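Local atomic coordinates of putative uncharacterized protein (Chaetomium thermophilum, PDB entry 4X2H), a protein that is of unknown function but adopts an NTF2-like fold and pairs with a different protein, as NTF2-like subunits of heterodimeric nuclear export factors do. Residues Lys23-Gly28 / Glu57-Met62; Ile46-Arg51 / His178-Tyr183; Arg86-Cys91 / Arg138-Tyr143; Thr126-Val131 / His148-Phe153. All blocks are in the same frame, centred on the assembly; numbering follows the deposited sequence.

Interaction 1. Residues Lys23-Gly28 / Glu57-Met62; sequences KPVASG and EEWDTM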
loop_
_atom_site.group_PDB
_atom_site.type_symbol
_atom_site.label_atom_id
_atom_site.label_comp_id
_atom_site.label_asym_id
_atom_site.label_seq_id
_atom_site.Cartn_x
_atom_site.Cartn_y
_atom_site.Cartn_z
ATOM N N LYS B 23 12.133 -10.231 16.952
ATOM C CA LYS B 23 11.069 -10.029 17.928
ATOM C C LYS B 23 9.713 -10.145 17.236
ATOM O O LYS B 23 9.621 -9.964 16.025
ATOM C CB LYS B 23 11.224 -8.670 18.605
ATOM C CG LYS B 23 12.435 -8.589 19.525
ATOM C CD LYS B 23 12.735 -7.159 19.932
ATOM C CE LYS B 23 13.940 -7.092 20.859
ATOM N NZ LYS B 23 14.427 -5.695 21.025
ATOM N N PRO B 24 8.656 -10.456 18.000
ATOM C CA PRO B 24 7.332 -10.646 17.392
ATOM C C PRO B 24 6.649 -9.339 16.994
ATOM O O PRO B 24 6.843 -8.317 17.655
ATOM C CB PRO B 24 6.541 -11.354 18.496
ATOM C CG PRO B 24 7.185 -10.909 19.757
ATOM C CD PRO B 24 8.647 -10.743 19.446
ATOM N N VAL B 25 5.858 -9.381 15.924
ATOM C CA VAL B 25 5.089 -8.216 15.489
ATOM C C VAL B 25 3.587 -8.395 15.720
ATOM O O VAL B 25 2.803 -7.522 15.368
ATOM C CB VAL B 25 5.330 -7.902 13.992
ATOM C CG1 VAL B 25 6.764 -7.447 13.767
ATOM C CG2 VAL B 25 5.001 -9.105 13.115
ATOM N N ALA B 26 3.193 -9.512 16.327
ATOM C CA ALA B 26 1.774 -9.827 16.506
ATOM C C ALA B 26 1.030 -8.762 17.318
ATOM O O ALA B 26 -0.171 -8.549 17.127
ATOM C CB ALA B 26 1.620 -11.189 17.169
ATOM N N SER B 27 1.739 -8.090 18.217
ATOM C CA SER B 27 1.121 -7.065 19.050
ATOM C C SER B 27 0.722 -5.836 18.230
ATOM O O SER B 27 -0.018 -4.975 18.713
ATOM C CB SER B 27 2.062 -6.651 20.182
ATOM O OG SER B 27 3.134 -5.868 19.695
ATOM N N GLY B 28 1.203 -5.763 16.993
ATOM C CA GLY B 28 0.883 -4.651 16.111
ATOM C C GLY B 28 -0.391 -4.852 15.304
ATOM O O GLY B 28 -0.769 -3.988 14.515
ATOM N N GLU B 57 0.164 -14.521 14.961
ATOM C CA GLU B 57 1.060 -15.451 15.641
ATOM C C GLU B 57 1.706 -16.417 14.654
ATOM O O GLU B 57 2.892 -16.734 14.768
ATOM C CB GLU B 57 0.308 -16.239 16.718
ATOM C CG GLU B 57 0.043 -15.455 18.004
ATOM C CD GLU B 57 -1.064 -14.422 17.868
ATOM O OE1 GLU B 57 -1.188 -13.575 18.779
ATOM O OE2 GLU B 57 -1.817 -14.454 16.869
ATOM N N GLU B 58 0.926 -16.886 13.684
ATOM C CA GLU B 58 1.454 -17.798 12.677
ATOM C C GLU B 58 2.459 -17.076 11.785
ATOM O O GLU B 58 3.493 -17.636 11.418
ATOM C CB GLU B 58 0.326 -18.398 11.832
ATOM C CG GLU B 58 0.824 -19.395 10.794
ATOM C CD GLU B 58 -0.296 -20.076 10.031
ATOM O OE1 GLU B 58 0.005 -20.747 9.020
ATOM O OE2 GLU B 58 -1.472 -19.947 10.438
ATOM N N TRP B 59 2.154 -15.829 11.445
ATOM C CA TRP B 59 3.068 -14.999 10.667
ATOM C C TRP B 59 4.401 -14.835 11.397
ATOM O O TRP B 59 5.458 -14.925 10.780
ATOM C CB TRP B 59 2.411 -13.645 10.378
ATOM C CG TRP B 59 3.298 -12.568 9.805
ATOM C CD1 TRP B 59 3.353 -11.265 10.212
ATOM C CD2 TRP B 59 4.232 -12.686 8.721
ATOM N NE1 TRP B 59 4.259 -10.567 9.456
ATOM C CE2 TRP B 59 4.812 -11.415 8.531
ATOM C CE3 TRP B 59 4.631 -13.739 7.892
ATOM C CZ2 TRP B 59 5.773 -11.171 7.555
ATOM C CZ3 TRP B 59 5.593 -13.496 6.926
ATOM C CH2 TRP B 59 6.146 -12.221 6.760
ATOM N N ASP B 60 4.357 -14.619 12.710
ATOM C CA ASP B 60 5.587 -14.555 13.503
ATOM C C ASP B 60 6.376 -15.865 13.401
ATOM O O ASP B 60 7.610 -15.861 13.326
ATOM C CB ASP B 60 5.272 -14.244 14.970
ATOM C CG ASP B 60 5.229 -12.746 15.263
ATOM O OD1 ASP B 60 6.016 -11.990 14.653
ATOM O OD2 ASP B 60 4.414 -12.324 16.114
ATOM N N THR B 61 5.663 -16.986 13.381
ATOM C CA THR B 61 6.311 -18.293 13.282
ATOM C C THR B 61 6.950 -18.480 11.909
ATOM O O THR B 61 8.051 -19.023 11.791
ATOM C CB THR B 61 5.312 -19.432 13.553
ATOM O OG1 THR B 61 4.829 -19.325 14.895
ATOM C CG2 THR B 61 5.964 -20.798 13.367
ATOM N N MET B 62 6.258 -18.021 10.871
ATOM C CA MET B 62 6.773 -18.107 9.510
ATOM C C MET B 62 8.053 -17.288 9.357
ATOM O O MET B 62 8.992 -17.705 8.670
ATOM C CB MET B 62 5.711 -17.637 8.515
ATOM C CG MET B 62 4.508 -18.568 8.441
ATOM S SD MET B 62 3.084 -17.856 7.595
ATOM C CE MET B 62 3.717 -17.681 5.934
#
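At the start of the helical segment E57-M62, E57 first leads away from the loop K23-G28. Its chain then bends at chi2 (75°), and the carboxylate swings back. OE1 comes to 4.0 Å from the methyl CB of A26, a marginal contact, and its hydrogen-bond partner is N32. W59 follows, with CG anti to the backbone N. This turns the CD1 and NE1 corner of the indole toward V25, and CG2 of V25 meets W59 CD1 obliquely at 4.0 Å. D60 carries the contact. It is buried, and its carboxylate reaches across to two successive backbone amides. V25 N donates to D60 OD1 at 2.9 Å, nearly straight at 166° and on the syn lone pair. A26 N gives D60 OD2 only a weak, bent bond of 3.1 Å. Carbon packs round the same acid: P24 CB lies 3.3 Å from D60 OD2, and A26 CB lies 3.2 Å from that oxygen. The two bonds hold the acid group in place and satisfy amides where the loop turns into the 3-10 segment 26-28. V25 also packs on Y15 and Q18 of helix 3-20, and Y15 OH is bonded to W59 NE1. The loop thus lies between helix 3-20 and helix 56-66, while W59 continues onto I48 of strand 45-48 and the rings of H178 and Y180.

Interaction 2. Residues Ile46-Arg51 / His178-Tyr183; sequences ITINGR and HKYRAY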
loop_
_atom_site.group_PDB
_atom_site.type_symbol
_atom_site.label_atom_id
_atom_site.label_comp_id
_atom_site.label_asym_id
_atom_site.label_seq_id
_atom_site.Cartn_x
_atom_site.Cartn_y
_atom_site.Cartn_z
ATOM N N ILE B 46 -4.512 -11.328 6.600
ATOM C CA ILE B 46 -3.083 -11.436 6.315
ATOM C C ILE B 46 -2.830 -12.371 5.136
ATOM O O ILE B 46 -3.254 -13.527 5.146
ATOM C CB ILE B 46 -2.301 -11.955 7.538
ATOM C CG1 ILE B 46 -2.573 -11.072 8.762
ATOM C CG2 ILE B 46 -0.809 -11.992 7.247
ATOM C CD1 ILE B 46 -2.038 -11.642 10.060
ATOM N N THR B 47 -2.132 -11.858 4.128
ATOM C CA THR B 47 -1.721 -12.655 2.973
ATOM C C THR B 47 -0.213 -12.541 2.835
ATOM O O THR B 47 0.317 -11.444 2.712
ATOM C CB THR B 47 -2.405 -12.187 1.675
ATOM O OG1 THR B 47 -3.806 -11.998 1.913
ATOM C CG2 THR B 47 -2.213 -13.213 0.565
ATOM N N ILE B 48 0.475 -13.681 2.866
ATOM C CA ILE B 48 1.932 -13.713 2.792
ATOM C C ILE B 48 2.352 -14.452 1.528
ATOM O O ILE B 48 2.223 -15.674 1.448
ATOM C CB ILE B 48 2.551 -14.404 4.028
ATOM C CG1 ILE B 48 2.078 -13.735 5.325
ATOM C CG2 ILE B 48 4.075 -14.405 3.941
ATOM C CD1 ILE B 48 2.427 -12.255 5.445
ATOM N N ASN B 49 2.851 -13.701 0.548
ATOM C CA ASN B 49 3.223 -14.257 -0.750
ATOM C C ASN B 49 2.078 -15.088 -1.321
ATOM O O ASN B 49 2.298 -16.141 -1.913
ATOM C CB ASN B 49 4.497 -15.097 -0.639
ATOM C CG ASN B 49 5.761 -14.281 -0.826
ATOM O OD1 ASN B 49 5.716 -13.125 -1.240
ATOM N ND2 ASN B 49 6.900 -14.890 -0.546
ATOM N N GLY B 50 0.853 -14.613 -1.118
ATOM C CA GLY B 50 -0.319 -15.238 -1.706
ATOM C C GLY B 50 -0.957 -16.314 -0.850
ATOM O O GLY B 50 -1.979 -16.885 -1.231
ATOM N N ARG B 51 -0.366 -16.594 0.306
ATOM C CA ARG B 51 -0.956 -17.534 1.253
ATOM C C ARG B 51 -1.708 -16.778 2.344
ATOM O O ARG B 51 -1.124 -15.952 3.042
ATOM C CB ARG B 51 0.121 -18.414 1.884
ATOM C CG ARG B 51 -0.430 -19.508 2.789
ATOM C CD ARG B 51 0.692 -20.252 3.483
ATOM N NE ARG B 51 0.559 -20.212 4.935
ATOM C CZ ARG B 51 1.513 -20.574 5.788
ATOM N NH1 ARG B 51 2.686 -21.005 5.342
ATOM N NH2 ARG B 51 1.293 -20.498 7.092
ATOM N N HIS B 178 -2.969 -6.822 5.923
ATOM C CA HIS B 178 -1.557 -6.885 5.604
ATOM C C HIS B 178 -1.358 -7.828 4.433
ATOM O O HIS B 178 -1.802 -8.970 4.486
ATOM C CB HIS B 178 -0.755 -7.360 6.817
ATOM C CG HIS B 178 0.700 -7.580 6.544
ATOM N ND1 HIS B 178 1.483 -8.394 7.330
ATOM C CD2 HIS B 178 1.517 -7.089 5.582
ATOM C CE1 HIS B 178 2.720 -8.399 6.865
ATOM N NE2 HIS B 178 2.767 -7.616 5.803
ATOM N N LYS B 179 -0.723 -7.333 3.375
ATOM C CA LYS B 179 -0.278 -8.183 2.278
ATOM C C LYS B 179 1.218 -8.033 2.090
ATOM O O LYS B 179 1.732 -6.923 1.941
ATOM C CB LYS B 179 -0.983 -7.846 0.968
ATOM C CG LYS B 179 -2.487 -7.870 1.036
ATOM C CD LYS B 179 -3.072 -7.476 -0.307
ATOM C CE LYS B 179 -4.584 -7.558 -0.312
ATOM N NZ LYS B 179 -5.062 -8.916 0.063
ATOM N N TYR B 180 1.899 -9.170 2.082
ATOM C CA TYR B 180 3.340 -9.221 1.901
ATOM C C TYR B 180 3.669 -9.897 0.588
ATOM O O TYR B 180 3.091 -10.932 0.256
ATOM C CB TYR B 180 3.982 -9.968 3.065
ATOM C CG TYR B 180 5.460 -10.237 2.925
ATOM C CD1 TYR B 180 5.917 -11.368 2.263
ATOM C CD2 TYR B 180 6.394 -9.381 3.482
ATOM C CE1 TYR B 180 7.266 -11.629 2.153
ATOM C CE2 TYR B 180 7.747 -9.633 3.378
ATOM C CZ TYR B 180 8.177 -10.754 2.713
ATOM O OH TYR B 180 9.527 -11.000 2.615
ATOM N N ARG B 181 4.594 -9.296 -0.154
ATOM C CA ARG B 181 5.131 -9.892 -1.368
ATOM C C ARG B 181 6.635 -9.710 -1.410
ATOM O O ARG B 181 7.146 -8.621 -1.156
ATOM C CB ARG B 181 4.501 -9.274 -2.616
ATOM C CG ARG B 181 3.148 -9.856 -2.977
ATOM C CD ARG B 181 3.305 -11.250 -3.591
ATOM N NE ARG B 181 2.020 -11.891 -3.844
ATOM C CZ ARG B 181 1.884 -13.159 -4.217
ATOM N NH1 ARG B 181 2.956 -13.927 -4.378
ATOM N NH2 ARG B 181 0.676 -13.661 -4.431
ATOM N N ALA B 182 7.335 -10.791 -1.726
ATOM C CA ALA B 182 8.769 -10.745 -1.922
ATOM C C ALA B 182 9.117 -11.657 -3.086
ATOM O O ALA B 182 8.511 -12.715 -3.253
ATOM C CB ALA B 182 9.501 -11.159 -0.657
ATOM N N TYR B 183 10.073 -11.234 -3.904
ATOM C CA TYR B 183 10.453 -12.001 -5.085
ATOM C C TYR B 183 11.825 -11.574 -5.577
ATOM O O TYR B 183 12.349 -10.549 -5.137
ATOM C CB TYR B 183 9.413 -11.824 -6.192
ATOM C CG TYR B 183 8.982 -10.388 -6.385
ATOM C CD1 TYR B 183 9.724 -9.518 -7.168
ATOM C CD2 TYR B 183 7.836 -9.898 -5.768
ATOM C CE1 TYR B 183 9.334 -8.203 -7.339
ATOM C CE2 TYR B 183 7.439 -8.591 -5.936
ATOM C CZ TYR B 183 8.189 -7.746 -6.721
ATOM O OH TYR B 183 7.792 -6.438 -6.884
ATOM O OXT TYR B 183 12.437 -12.245 -6.417
HETATM O O HOH W 1 -4.469 -9.610 3.152
HETATM O O HOH W 2 0.452 -11.707 -0.506
#
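Segments I46-R51 and H178-Y183 form the parallel strand pair in the mixed sheet of this NTF2-like fold. The strands run 4.8 Å apart and almost exactly parallel, with 5° between their directions. The tight part is the backbone ladder and the face that carries I46, I48, H178 and Y180. T47 N donates to H178 O at 2.9 Å, and Y180 N returns a bond to T47 O at 2.8 Å. Both donors lie nearly along the C=O axis. N49 N then bonds Y180 O, here from above the carbonyl plane. On the I48 face, the CD1 tip of I48 presses on Y180 CB at 3.6 Å and also reaches the H178 ring. Helix 56-66 packs on this face through W59 and M62.

The face of T47 and K179 is looser and wetter. The two side chains lie side by side, yet their polar ends do not touch directly. Water 1 joins T47 OG1, H178 O and K179 NZ. K179 NZ also bonds a polar side chain of the partner protein. Water 2 similarly links G50 N to Y180 O.

I48 to R51 make a type I' turn that leads into strand 51-53. Over the turn lies the R181 guanidinium, one face on the N49-G50 peptide. Its NH2 is 3.3 Å from G50 CA. Outside this pair of segments, R181 NE meets an acidic side chain of the partner protein in a salt bridge. N49 OD1 extends the ladder past the strand end, taking A182 N at 2.9 Å on an in-plane lone pair.

Interaction 3. Residues Arg86-Cys91 / Arg138-Tyr143; sequences RYDVDC and RSTDDY
Strand 83-96, outermost in the sheet within this chain, meets here the loop that links strands 122-135 and 145-157. The contact is small and at the surface, and one arginine carries it. R86 leaves the strand with CG anti to the backbone N and bends at chi3 (88°), which brings its guanidinium to the loop. NH1 and NH2 both point end-on at a single atom, S139 O, at 2.9 Å from NH1 and 3.0 Å from NH2. The oxygen lies close to the guanidinium plane, but both donors approach from above the carbonyl plane. Another edge of the same group faces D88, two residues along the strand. R86 NE bonds D88 OD1 at 2.9 Å, and R86 NH2 makes a salt bridge to D88 OD2 at 2.8 Å. The methyl CG2 of T140 sits by R86 NH2, at 3.6 Å. On the loop side S139 OG accepts D141 N, an ST turn, and D142 N, an ST motif. This fixes the bend next to the gripped carbonyl. R86 NH2 thus serves both partners. D88 probably balances the arginine charge, and D88 and the carbonyl, both near the guanidinium plane, fix its rotation.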
loop_
_atom_site.group_PDB
_atom_site.type_symbol
_atom_site.label_atom_id
_atom_site.label_comp_id
_atom_site.label_asym_id
_atom_site.label_seq_id
_atom_site.Cartn_x
_atom_site.Cartn_y
_atom_site.Cartn_z
ATOM N N ARG B 86 17.644 -9.971 6.712
ATOM C CA ARG B 86 17.597 -8.549 7.041
ATOM C C ARG B 86 16.704 -7.804 6.064
ATOM O O ARG B 86 16.884 -7.905 4.853
ATOM C CB ARG B 86 19.000 -7.933 7.031
ATOM C CG ARG B 86 19.039 -6.515 7.602
ATOM C CD ARG B 86 20.418 -5.882 7.490
ATOM N NE ARG B 86 20.641 -5.183 6.218
ATOM C CZ ARG B 86 21.598 -5.476 5.337
ATOM N NH1 ARG B 86 22.443 -6.479 5.545
ATOM N NH2 ARG B 86 21.710 -4.761 4.225
ATOM N N TYR B 87 15.734 -7.066 6.607
ATOM C CA TYR B 87 14.883 -6.195 5.809
ATOM C C TYR B 87 15.395 -4.764 5.824
ATOM O O TYR B 87 15.612 -4.186 6.889
ATOM C CB TYR B 87 13.439 -6.236 6.325
ATOM C CG TYR B 87 12.735 -7.541 6.043
ATOM C CD1 TYR B 87 12.929 -8.649 6.857
ATOM C CD2 TYR B 87 11.877 -7.667 4.961
ATOM C CE1 TYR B 87 12.285 -9.845 6.594
ATOM C CE2 TYR B 87 11.235 -8.854 4.695
ATOM C CZ TYR B 87 11.442 -9.941 5.512
ATOM O OH TYR B 87 10.805 -11.129 5.251
ATOM N N ASP B 88 15.572 -4.196 4.636
ATOM C CA ASP B 88 15.976 -2.804 4.470
ATOM C C ASP B 88 14.858 -2.047 3.783
ATOM O O ASP B 88 14.516 -2.363 2.648
ATOM C CB ASP B 88 17.255 -2.691 3.632
ATOM C CG ASP B 88 18.507 -3.074 4.398
ATOM O OD1 ASP B 88 18.398 -3.537 5.552
ATOM O OD2 ASP B 88 19.610 -2.918 3.829
ATOM N N VAL B 89 14.285 -1.058 4.466
ATOM C CA VAL B 89 13.217 -0.259 3.885
ATOM C C VAL B 89 13.801 0.842 3.008
ATOM O O VAL B 89 14.679 1.589 3.441
ATOM C CB VAL B 89 12.325 0.371 4.976
ATOM C CG1 VAL B 89 11.262 1.260 4.356
ATOM C CG2 VAL B 89 11.685 -0.714 5.817
ATOM N N ASP B 90 13.301 0.935 1.779
ATOM C CA ASP B 90 13.777 1.923 0.815
ATOM C C ASP B 90 12.796 3.076 0.658
ATOM O O ASP B 90 13.194 4.207 0.390
ATOM C CB ASP B 90 14.018 1.266 -0.547
ATOM C CG ASP B 90 15.282 0.426 -0.578
ATOM O OD1 ASP B 90 16.279 0.812 0.068
ATOM O OD2 ASP B 90 15.281 -0.622 -1.258
ATOM N N CYS B 91 11.509 2.788 0.815
ATOM C CA CYS B 91 10.497 3.832 0.723
ATOM C C CYS B 91 9.180 3.384 1.321
ATOM O O CYS B 91 8.911 2.190 1.444
ATOM C CB CYS B 91 10.281 4.248 -0.737
ATOM S SG CYS B 91 9.610 2.948 -1.812
ATOM N N ARG B 138 25.679 -5.282 7.928
ATOM C CA ARG B 138 25.581 -3.945 7.341
ATOM C C ARG B 138 25.944 -3.922 5.862
ATOM O O ARG B 138 26.158 -2.851 5.291
ATOM C CB ARG B 138 26.481 -2.971 8.098
ATOM C CG ARG B 138 26.193 -2.900 9.579
ATOM C CD ARG B 138 26.934 -1.745 10.213
ATOM N NE ARG B 138 27.256 -2.001 11.612
ATOM C CZ ARG B 138 28.052 -1.231 12.344
ATOM N NH1 ARG B 138 28.294 -1.541 13.610
ATOM N NH2 ARG B 138 28.611 -0.151 11.811
ATOM N N SER B 139 26.003 -5.096 5.242
ATOM C CA SER B 139 26.392 -5.197 3.843
ATOM C C SER B 139 25.182 -5.349 2.931
ATOM O O SER B 139 24.216 -6.024 3.279
ATOM C CB SER B 139 27.338 -6.379 3.639
ATOM O OG SER B 139 27.565 -6.601 2.260
ATOM N N THR B 140 25.247 -4.710 1.766
ATOM C CA THR B 140 24.234 -4.876 0.731
ATOM C C THR B 140 24.790 -5.601 -0.495
ATOM O O THR B 140 24.117 -5.668 -1.524
ATOM C CB THR B 140 23.661 -3.517 0.274
ATOM O OG1 THR B 140 24.720 -2.681 -0.208
ATOM C CG2 THR B 140 22.940 -2.815 1.421
ATOM N N ASP B 141 26.004 -6.144 -0.394
ATOM C CA ASP B 141 26.643 -6.760 -1.561
ATOM C C ASP B 141 27.152 -8.194 -1.373
ATOM O O ASP B 141 27.450 -8.859 -2.364
ATOM C CB ASP B 141 27.806 -5.879 -2.038
ATOM C CG ASP B 141 28.698 -5.416 -0.905
ATOM O OD1 ASP B 141 29.003 -6.230 -0.009
ATOM O OD2 ASP B 141 29.096 -4.232 -0.912
ATOM N N ASP B 142 27.249 -8.682 -0.135
ATOM C CA ASP B 142 27.786 -10.029 0.092
ATOM C C ASP B 142 26.702 -11.047 0.464
ATOM O O ASP B 142 26.995 -12.108 1.011
ATOM C CB ASP B 142 28.888 -9.987 1.166
ATOM C CG ASP B 142 28.353 -9.830 2.582
ATOM O OD1 ASP B 142 27.165 -9.488 2.769
ATOM O OD2 ASP B 142 29.149 -10.044 3.521
ATOM N N TYR B 143 25.452 -10.728 0.143
ATOM C CA TYR B 143 24.332 -11.632 0.385
ATOM C C TYR B 143 24.401 -12.916 -0.437
ATOM O O TYR B 143 25.119 -12.996 -1.433
ATOM C CB TYR B 143 23.017 -10.927 0.075
ATOM C CG TYR B 143 22.929 -10.402 -1.340
ATOM C CD1 TYR B 143 22.512 -11.221 -2.384
ATOM C CD2 TYR B 143 23.260 -9.086 -1.632
ATOM C CE1 TYR B 143 22.426 -10.742 -3.680
ATOM C CE2 TYR B 143 23.180 -8.598 -2.924
ATOM C CZ TYR B 143 22.764 -9.431 -3.943
ATOM O OH TYR B 143 22.676 -8.947 -5.225
#

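Interaction 4. Residues Thr126-Val131 / His148-Phe153; sequences TVSGSV and HFNDVF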
loop_
_atom_site.group_PDB
_atom_site.type_symbol
_atom_site.label_atom_id
_atom_site.label_comp_id
_atom_site.label_asym_id
_atom_site.label_seq_id
_atom_site.Cartn_x
_atom_site.Cartn_y
_atom_site.Cartn_z
ATOM N N THR B 126 1.920 1.638 2.054
ATOM C CA THR B 126 2.727 0.765 1.205
ATOM C C THR B 126 4.201 0.959 1.544
ATOM O O THR B 126 4.655 2.083 1.771
ATOM C CB THR B 126 2.480 1.028 -0.299
ATOM O OG1 THR B 126 3.282 0.134 -1.078
ATOM C CG2 THR B 126 2.810 2.464 -0.675
ATOM N N VAL B 127 4.932 -0.150 1.599
ATOM C CA VAL B 127 6.342 -0.143 1.972
ATOM C C VAL B 127 7.096 -1.022 1.004
ATOM O O VAL B 127 6.643 -2.118 0.681
ATOM C CB VAL B 127 6.578 -0.665 3.402
ATOM C CG1 VAL B 127 8.048 -0.539 3.777
ATOM C CG2 VAL B 127 5.694 0.075 4.405
ATOM N N SER B 128 8.249 -0.552 0.551
ATOM C CA SER B 128 9.069 -1.336 -0.357
ATOM C C SER B 128 10.529 -1.273 0.055
ATOM O O SER B 128 10.977 -0.309 0.676
ATOM C CB SER B 128 8.896 -0.848 -1.797
ATOM O OG SER B 128 7.569 -1.084 -2.246
ATOM N N GLY B 129 11.263 -2.324 -0.283
ATOM C CA GLY B 129 12.664 -2.397 0.070
ATOM C C GLY B 129 13.254 -3.718 -0.362
ATOM O O GLY B 129 12.721 -4.374 -1.259
ATOM N N SER B 130 14.348 -4.109 0.284
ATOM C CA SER B 130 15.024 -5.354 -0.038
ATOM C C SER B 130 15.072 -6.279 1.168
ATOM O O SER B 130 15.075 -5.829 2.319
ATOM C CB SER B 130 16.444 -5.080 -0.536
ATOM O OG SER B 130 16.437 -4.266 -1.699
ATOM N N VAL B 131 15.094 -7.575 0.881
ATOM C CA VAL B 131 15.341 -8.602 1.884
ATOM C C VAL B 131 16.678 -9.243 1.567
ATOM O O VAL B 131 16.859 -9.780 0.476
ATOM C CB VAL B 131 14.268 -9.701 1.893
ATOM C CG1 VAL B 131 14.344 -10.494 3.195
ATOM C CG2 VAL B 131 12.884 -9.126 1.683
ATOM N N HIS B 148 13.392 -8.323 -3.602
ATOM C CA HIS B 148 12.645 -7.088 -3.448
ATOM C C HIS B 148 11.386 -7.432 -2.665
ATOM O O HIS B 148 10.784 -8.467 -2.925
ATOM C CB HIS B 148 12.300 -6.485 -4.814
ATOM C CG HIS B 148 11.540 -5.199 -4.730
ATOM N ND1 HIS B 148 12.110 -4.026 -4.282
ATOM C CD2 HIS B 148 10.254 -4.902 -5.034
ATOM C CE1 HIS B 148 11.205 -3.063 -4.308
ATOM N NE2 HIS B 148 10.072 -3.568 -4.764
ATOM N N PHE B 149 10.999 -6.609 -1.692
ATOM C CA PHE B 149 9.716 -6.826 -1.035
ATOM C C PHE B 149 8.839 -5.607 -1.144
ATOM O O PHE B 149 9.315 -4.477 -1.269
ATOM C CB PHE B 149 9.879 -7.227 0.441
ATOM C CG PHE B 149 10.135 -6.079 1.381
ATOM C CD1 PHE B 149 11.425 -5.693 1.683
ATOM C CD2 PHE B 149 9.084 -5.418 2.005
ATOM C CE1 PHE B 149 11.676 -4.651 2.556
ATOM C CE2 PHE B 149 9.325 -4.375 2.881
ATOM C CZ PHE B 149 10.628 -3.994 3.160
ATOM N N ASN B 150 7.543 -5.880 -1.127
ATOM C CA ASN B 150 6.513 -4.869 -1.126
ATOM C C ASN B 150 5.460 -5.286 -0.110
ATOM O O ASN B 150 4.858 -6.353 -0.234
ATOM C CB ASN B 150 5.917 -4.705 -2.528
ATOM C CG ASN B 150 4.734 -3.766 -2.557
ATOM O OD1 ASN B 150 3.689 -4.092 -3.115
ATOM N ND2 ASN B 150 4.889 -2.594 -1.956
ATOM N N ASP B 151 5.293 -4.458 0.918
ATOM C CA ASP B 151 4.298 -4.657 1.966
ATOM C C ASP B 151 3.199 -3.620 1.812
ATOM O O ASP B 151 3.487 -2.462 1.539
ATOM C CB ASP B 151 4.930 -4.508 3.360
ATOM C CG ASP B 151 5.229 -5.835 4.037
ATOM O OD1 ASP B 151 4.526 -6.835 3.780
ATOM O OD2 ASP B 151 6.172 -5.865 4.864
ATOM N N VAL B 152 1.946 -4.026 1.981
ATOM C CA VAL B 152 0.872 -3.056 2.128
ATOM C C VAL B 152 0.083 -3.370 3.392
ATOM O O VAL B 152 -0.127 -4.531 3.739
ATOM C CB VAL B 152 -0.074 -3.010 0.896
ATOM C CG1 VAL B 152 0.676 -2.481 -0.332
ATOM C CG2 VAL B 152 -0.717 -4.364 0.634
ATOM N N PHE B 153 -0.313 -2.312 4.090
ATOM C CA PHE B 153 -1.048 -2.421 5.343
ATOM C C PHE B 153 -2.253 -1.516 5.324
ATOM O O PHE B 153 -2.198 -0.416 4.772
ATOM C CB PHE B 153 -0.196 -2.018 6.549
ATOM C CG PHE B 153 1.081 -2.783 6.700
ATOM C CD1 PHE B 153 2.248 -2.322 6.119
ATOM C CD2 PHE B 153 1.128 -3.933 7.472
ATOM C CE1 PHE B 153 3.427 -2.997 6.286
ATOM C CE2 PHE B 153 2.308 -4.618 7.636
ATOM C CZ PHE B 153 3.462 -4.153 7.045
HETATM O O HOH W 3 2.125 -1.458 -3.400
HETATM O O HOH W 4 7.739 -2.186 -4.761
HETATM O O HOH W 5 14.961 -4.322 -3.821
#
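Backbone hydrogen bonds come in two reciprocal pairs. V127 and D151 exchange bonds of 2.7 Å each, V127 N to D151 O and D151 N to V127 O, both in the carbonyl planes. G129 and F149 do the same less evenly: the F149 amide meets G129 O from above its plane. S128-N150 between them, and T126-V152 and S130-H148 at either end, are non-hydrogen-bonded pairs. This is a beta hairpin in the NTF2-like sheet, flanked by strands 83-96 and 173-182. Side-chain polar contacts gather on the face of S128 and N150. N150 ND2 donates to V127 O at 3.2 Å, so that carbonyl has two donors, and weakly to S128 OG. N150 OD1 bonds the partner protein, and water 3 ties it to T126 OG1. H148 has a water at each ring nitrogen, in the ring plane: water 4 joins NE2 to S128 OG, and water 5 joins ND1 to S130 OG. Apolar packing occupies the face of V127 and F149, next to helix 3-20. F149 takes the crowded chi1 position (80°), so its ring folds over the glycine backbone, with CE1 3.5 Å from G129 CA. CG2 of V131 touches F149 CD1 at 3.7 Å.

How the interactions relate
From the N terminus, interaction 1 comes first: the loop after helix 3-20 opens it, and helix 56-66 closes it. Interaction 2 starts between its two segments, at strand 45-48, and closes at the C terminus, so the two cross. The salt bridge of E58 with R51 joins them. Interactions 3 and 4 lie within the long span of interaction 2 and cross each other. Interaction 4 closes the hairpin of strands 122-135 and 145-157; the loop between those strands completes interaction 3. The backbone amides of D88 and D90 bond the carbonyls of S130 and S128. Interaction 4 meets interaction 2 where R181 O takes N150 N. The sheet thus runs through interactions 2, 4 and 3.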